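PDB 1GUG: molybdate binding protein II from Clostridium pasteurianum, which binds the tetrahedral oxyanions molybdate and tungstate, serving as a small molybdenum-binding protein of the Mop family. Local coordinates for the interface of chains A and B and the interface of chains A and C. Numbering follows the deposited sequence. Chains: chain A/B/C, Molybdate binding protein II.

Contact 1: the interface of chains A and B. Residues chain A 55-58; chain B 65-67.
Peptide groups of A:Thr56 and A:Val58 lie edge to edge with those of B:Leu67 and B:Met65, joining two strands from different chains in an antiparallel ladder. On one face of this ribbon stand the side chains of A:Thr56, A:Val58, B:Met65 and B:Leu67; on the other are A:Leu55, A:Ala57 and B:Ile66. At the edge, B:Leu67 N donates to A:Thr56 O at 2.8 Å, nearly straight (168° at H), and A:Thr56 N returns a bond to B:Leu67 O at 3.0 Å, both donors in the carbonyl plane. The second pair, A:Val58 with B:Met65, is less regular: A:Val58 N lies 2.9 Å from B:Met65 O but 41° above that carbonyl plane. Packing follows the two faces. A:Val58 puts its CG2 branch, the one beside its own backbone N, against B:Leu67 CB at 3.9 Å. On the reverse face, A:Leu55 CD1 meets B:Ile66 CG2 at 3.8 Å, the side chains crossing at about a right angle. B:Met65 bends at its last torsion (chi3 -73°), which returns methyl CE to 3.6 Å from A:Val58 O. In the fold, the short C-terminal strand 65-67 of chain B extends the sheet of chain A along strand 54-59; the two-fold repeats the exchange with the chains reversed.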
ATOM      1  N   LEU A  55       6.868  15.638 -15.049  1.00 19.04           N
ATOM      2  CA  LEU A  55       7.103  15.027 -13.744  1.00 18.91           C
ATOM      3  C   LEU A  55       7.280  13.522 -13.892  1.00 17.34           C
ATOM      4  O   LEU A  55       7.068  12.973 -14.971  1.00 17.94           O
ATOM      5  CB  LEU A  55       5.892  15.268 -12.843  1.00 18.40           C
ATOM      6  CG  LEU A  55       5.525  16.728 -12.565  1.00 21.00           C
ATOM      7  CD1 LEU A  55       4.134  16.841 -12.019  1.00 21.96           C
ATOM      8  CD2 LEU A  55       6.527  17.342 -11.581  1.00 24.43           C
ATOM      9  N   THR A  56       7.605  12.854 -12.784  1.00 15.92           N
ATOM     10  CA  THR A  56       7.869  11.422 -12.777  1.00 14.63           C
ATOM     11  C   THR A  56       6.897  10.701 -11.818  1.00 13.69           C
ATOM     12  O   THR A  56       6.712  11.146 -10.701  1.00 14.35           O
ATOM     13  CB  THR A  56       9.329  11.171 -12.339  1.00 15.26           C
ATOM     14  OG1 THR A  56      10.228  11.671 -13.363  1.00 16.22           O
ATOM     15  CG2 THR A  56       9.655   9.693 -12.319  1.00 15.24           C
ATOM     16  N   ALA A  57       6.261   9.619 -12.272  1.00 12.20           N
ATOM     17  CA  ALA A  57       5.412   8.811 -11.377  1.00 11.53           C
ATOM     18  C   ALA A  57       6.277   7.735 -10.729  1.00 10.87           C
ATOM     19  O   ALA A  57       7.118   7.115 -11.393  1.00 10.92           O
ATOM     20  CB  ALA A  57       4.271   8.175 -12.150  1.00 11.48           C
ATOM     21  N   VAL A  58       6.082   7.535  -9.435  1.00  9.78           N
ATOM     22  CA  VAL A  58       6.905   6.604  -8.669  1.00  9.80           C
ATOM     23  C   VAL A  58       6.030   5.558  -7.942  1.00  9.58           C
ATOM     24  O   VAL A  58       5.049   5.921  -7.272  1.00  9.69           O
ATOM     25  CB  VAL A  58       7.772   7.397  -7.641  1.00  9.51           C
ATOM     26  CG1 VAL A  58       8.533   6.454  -6.741  1.00  9.93           C
ATOM     27  CG2 VAL A  58       8.735   8.343  -8.376  1.00 11.20           C
TER
ATOM     28  N   MET B  65       3.050   7.776  -6.413  1.00  9.21           N
ATOM     29  CA  MET B  65       3.547   9.083  -5.956  1.00  9.68           C
ATOM     30  C   MET B  65       4.020   9.923  -7.160  1.00 10.64           C
ATOM     31  O   MET B  65       4.180   9.396  -8.272  1.00 10.41           O
ATOM     32  CB  MET B  65       4.725   8.867  -4.986  1.00  9.83           C
ATOM     33  CG  MET B  65       4.236   8.321  -3.647  1.00 10.28           C
ATOM     34  SD  MET B  65       5.501   7.365  -2.731  1.00 13.31           S
ATOM     35  CE  MET B  65       5.552   5.793  -3.760  1.00 11.70           C
ATOM     36  N   ILE B  66       4.232  11.221  -6.919  1.00 11.55           N
ATOM     37  CA  ILE B  66       4.742  12.154  -7.950  1.00 12.41           C
ATOM     38  C   ILE B  66       6.089  12.767  -7.545  1.00 14.00           C
ATOM     39  O   ILE B  66       6.218  13.293  -6.451  1.00 13.69           O
ATOM     40  CB  ILE B  66       3.697  13.306  -8.180  1.00 12.44           C
ATOM     41  CG1 ILE B  66       2.384  12.757  -8.738  1.00 11.62           C
ATOM     42  CG2 ILE B  66       4.236  14.399  -9.115  1.00 15.37           C
ATOM     43  CD1 ILE B  66       2.528  12.087 -10.083  1.00 13.44           C
ATOM     44  N   LEU B  67       7.081  12.699  -8.437  1.00 15.36           N
ATOM     45  CA  LEU B  67       8.411  13.262  -8.178  1.00 17.22           C
ATOM     46  C   LEU B  67       8.686  14.447  -9.106  1.00 18.85           C
ATOM     47  O   LEU B  67       8.517  14.368 -10.323  1.00 18.30           O
ATOM     48  CB  LEU B  67       9.492  12.184  -8.363  1.00 16.68           C
ATOM     49  CG  LEU B  67      11.002  12.512  -8.302  1.00 17.91           C
ATOM     50  CD1 LEU B  67      11.397  13.054  -6.945  1.00 16.48           C
ATOM     51  CD2 LEU B  67      11.797  11.243  -8.639  1.00 17.91           C
TER

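Contact 2: the interface of chains A and C. Residues chain A 63-66; chain C 3-5, 60.
C:Ser4 meets the backbone of A:Ile66 with both its side chain and its main chain. Amide A:Ile66 N donates to the serine hydroxyl, C:Ser4 OG, at 3.0 Å and almost straight (173° at H), while C:Ser4 N donates back to A:Ile66 O at 2.9 Å, tilted 16° from the carbonyl plane. The hydroxyl can act this way because it sits between the backbone N and carbonyl carbon of its own residue (chi1 59°), facing the same strand segment as the amide. Thus both polar groups of the A:Ile66 main chain are paired by one serine. A loop near the N-terminus of chain C caps the strand edge here, with the hydroxyl taking the place of a backbone acceptor, so the sheet is not continued. C:Ile3 flanks the bond with its CG1 branch, 3.7 Å from A:Ile66 O.

Beside this grip, the side chain of A:Met65 reaches into chain C between C:Lys60 and the residues C:Ser4 and C:Ala5. Its CB touches C:Ser4 OG at 3.5 Å, and farther out the thioether sulfur SD rests 3.9 Å from the methyl CB of C:Ala5. The methylenes of C:Lys60 run alongside A:Met65 in the opposite direction, so that the lysine contributes carbon rather than charge to this packing. A:Asp63 and the lysine amine are too distant for a salt bridge, although a weak long-range attraction is plausible. The extended chain of C:Lys60 brings methylene CE to 3.6 Å from A:Val64 O, and the bend beyond it, at chi4, turns only the amine NZ aside.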
ATOM      1  N   ASP A  63       3.828  -2.891  -4.414  1.00  8.60           N
ATOM      2  CA  ASP A  63       2.466  -2.462  -4.718  1.00  9.52           C
ATOM      3  C   ASP A  63       2.037  -2.831  -6.164  1.00  9.76           C
ATOM      4  O   ASP A  63       0.952  -2.478  -6.576  1.00 10.79           O
ATOM      5  CB  ASP A  63       2.315  -0.936  -4.548  1.00  9.59           C
ATOM      6  CG  ASP A  63       2.234  -0.511  -3.104  1.00 13.53           C
ATOM      7  OD1 ASP A  63       1.755  -1.315  -2.272  1.00 14.65           O
ATOM      8  OD2 ASP A  63       2.634   0.618  -2.708  1.00 13.63           O
ATOM      9  N   VAL A  64       2.886  -3.521  -6.922  1.00  8.46           N
ATOM     10  CA  VAL A  64       2.567  -3.835  -8.337  1.00  8.45           C
ATOM     11  C   VAL A  64       2.070  -5.286  -8.451  1.00  8.85           C
ATOM     12  O   VAL A  64       2.760  -6.194  -8.030  1.00  9.33           O
ATOM     13  CB  VAL A  64       3.811  -3.678  -9.253  1.00  8.67           C
ATOM     14  CG1 VAL A  64       3.431  -3.960 -10.721  1.00  8.94           C
ATOM     15  CG2 VAL A  64       4.400  -2.226  -9.139  1.00  8.74           C
ATOM     16  N   MET A  65       0.855  -5.485  -8.949  1.00  9.21           N
ATOM     17  CA  MET A  65       0.294  -6.829  -9.156  1.00  9.68           C
ATOM     18  C   MET A  65       0.500  -7.272 -10.619  1.00 10.64           C
ATOM     19  O   MET A  65       0.842  -6.450 -11.484  1.00 10.41           O
ATOM     20  CB  MET A  65      -1.212  -6.806  -8.832  1.00  9.83           C
ATOM     21  CG  MET A  65      -1.446  -6.684  -7.330  1.00 10.28           C
ATOM     22  SD  MET A  65      -3.055  -5.930  -6.889  1.00 13.31           S
ATOM     23  CE  MET A  65      -2.729  -4.137  -7.346  1.00 11.70           C
ATOM     24  N   ILE A  66       0.291  -8.568 -10.872  1.00 11.55           N
ATOM     25  CA  ILE A  66       0.388  -9.144 -12.233  1.00 12.41           C
ATOM     26  C   ILE A  66      -0.945  -9.749 -12.692  1.00 14.00           C
ATOM     27  O   ILE A  66      -1.533 -10.544 -11.977  1.00 13.69           O
ATOM     28  CB  ILE A  66       1.497 -10.259 -12.253  1.00 12.44           C
ATOM     29  CG1 ILE A  66       2.877  -9.670 -11.957  1.00 11.62           C
ATOM     30  CG2 ILE A  66       1.536 -11.013 -13.591  1.00 15.37           C
ATOM     31  CD1 ILE A  66       3.332  -8.649 -12.971  1.00 13.44           C
TER
ATOM     32  N   ILE C   3      -5.781 -12.456 -11.551  1.00 19.61           N
ATOM     33  CA  ILE C   3      -4.775 -11.511 -11.051  1.00 18.20           C
ATOM     34  C   ILE C   3      -4.026 -12.110  -9.821  1.00 16.78           C
ATOM     35  O   ILE C   3      -4.565 -12.990  -9.114  1.00 16.56           O
ATOM     36  CB  ILE C   3      -5.493 -10.175 -10.720  1.00 18.18           C
ATOM     37  CG1 ILE C   3      -4.505  -9.041 -10.429  1.00 18.23           C
ATOM     38  CG2 ILE C   3      -6.488 -10.375  -9.593  1.00 18.29           C
ATOM     39  CD1 ILE C   3      -5.133  -7.648 -10.529  1.00 19.70           C
ATOM     40  N   SER C   4      -2.792 -11.649  -9.571  1.00 14.45           N
ATOM     41  CA  SER C   4      -1.961 -12.136  -8.456  1.00 13.37           C
ATOM     42  C   SER C   4      -2.505 -11.864  -7.045  1.00 12.47           C
ATOM     43  O   SER C   4      -2.188 -12.574  -6.103  1.00 12.33           O
ATOM     44  CB  SER C   4      -0.538 -11.593  -8.545  1.00 13.14           C
ATOM     45  OG  SER C   4      -0.493 -10.169  -8.520  1.00 10.66           O
ATOM     46  N   ALA C   5      -3.334 -10.841  -6.919  1.00 11.99           N
ATOM     47  CA  ALA C   5      -3.890 -10.486  -5.625  1.00 12.73           C
ATOM     48  C   ALA C   5      -4.668 -11.685  -5.079  1.00 13.44           C
ATOM     49  O   ALA C   5      -5.676 -12.092  -5.671  1.00 14.47           O
ATOM     50  CB  ALA C   5      -4.796  -9.277  -5.762  1.00 13.06           C
ATOM     51  N   LYS C  60      -4.276  -7.044  -2.188  1.00 10.04           N
ATOM     52  CA  LYS C  60      -2.957  -7.672  -2.369  1.00 10.16           C
ATOM     53  C   LYS C  60      -2.446  -8.239  -1.021  1.00 10.18           C
ATOM     54  O   LYS C  60      -2.584  -7.587   0.025  1.00 10.33           O
ATOM     55  CB  LYS C  60      -1.970  -6.623  -2.928  1.00  9.64           C
ATOM     56  CG  LYS C  60      -0.646  -7.181  -3.459  1.00  9.85           C
ATOM     57  CD  LYS C  60       0.279  -6.067  -4.003  1.00  9.45           C
ATOM     58  CE  LYS C  60       1.517  -6.673  -4.731  1.00  8.50           C
ATOM     59  NZ  LYS C  60       2.358  -7.498  -3.768  1.00  8.14           N
TER

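The centres of the C-alpha atoms of contact 1 and contact 2 lie about 20 Å apart, yet both use the C-terminal strand 65-67, seen from chain B in the first and chain A in the second. Because the copies are equivalent, each such strand can serve two neighbours. In contact 1 its residues 65 and 67 bond along one edge; in contact 2 residue 66 directs its N and O to the opposite edge. The strand therefore connects a two-fold pair to a third subunit, consistent with the six-chain deposited assembly, although contacts alone do not prove that assembly in solution.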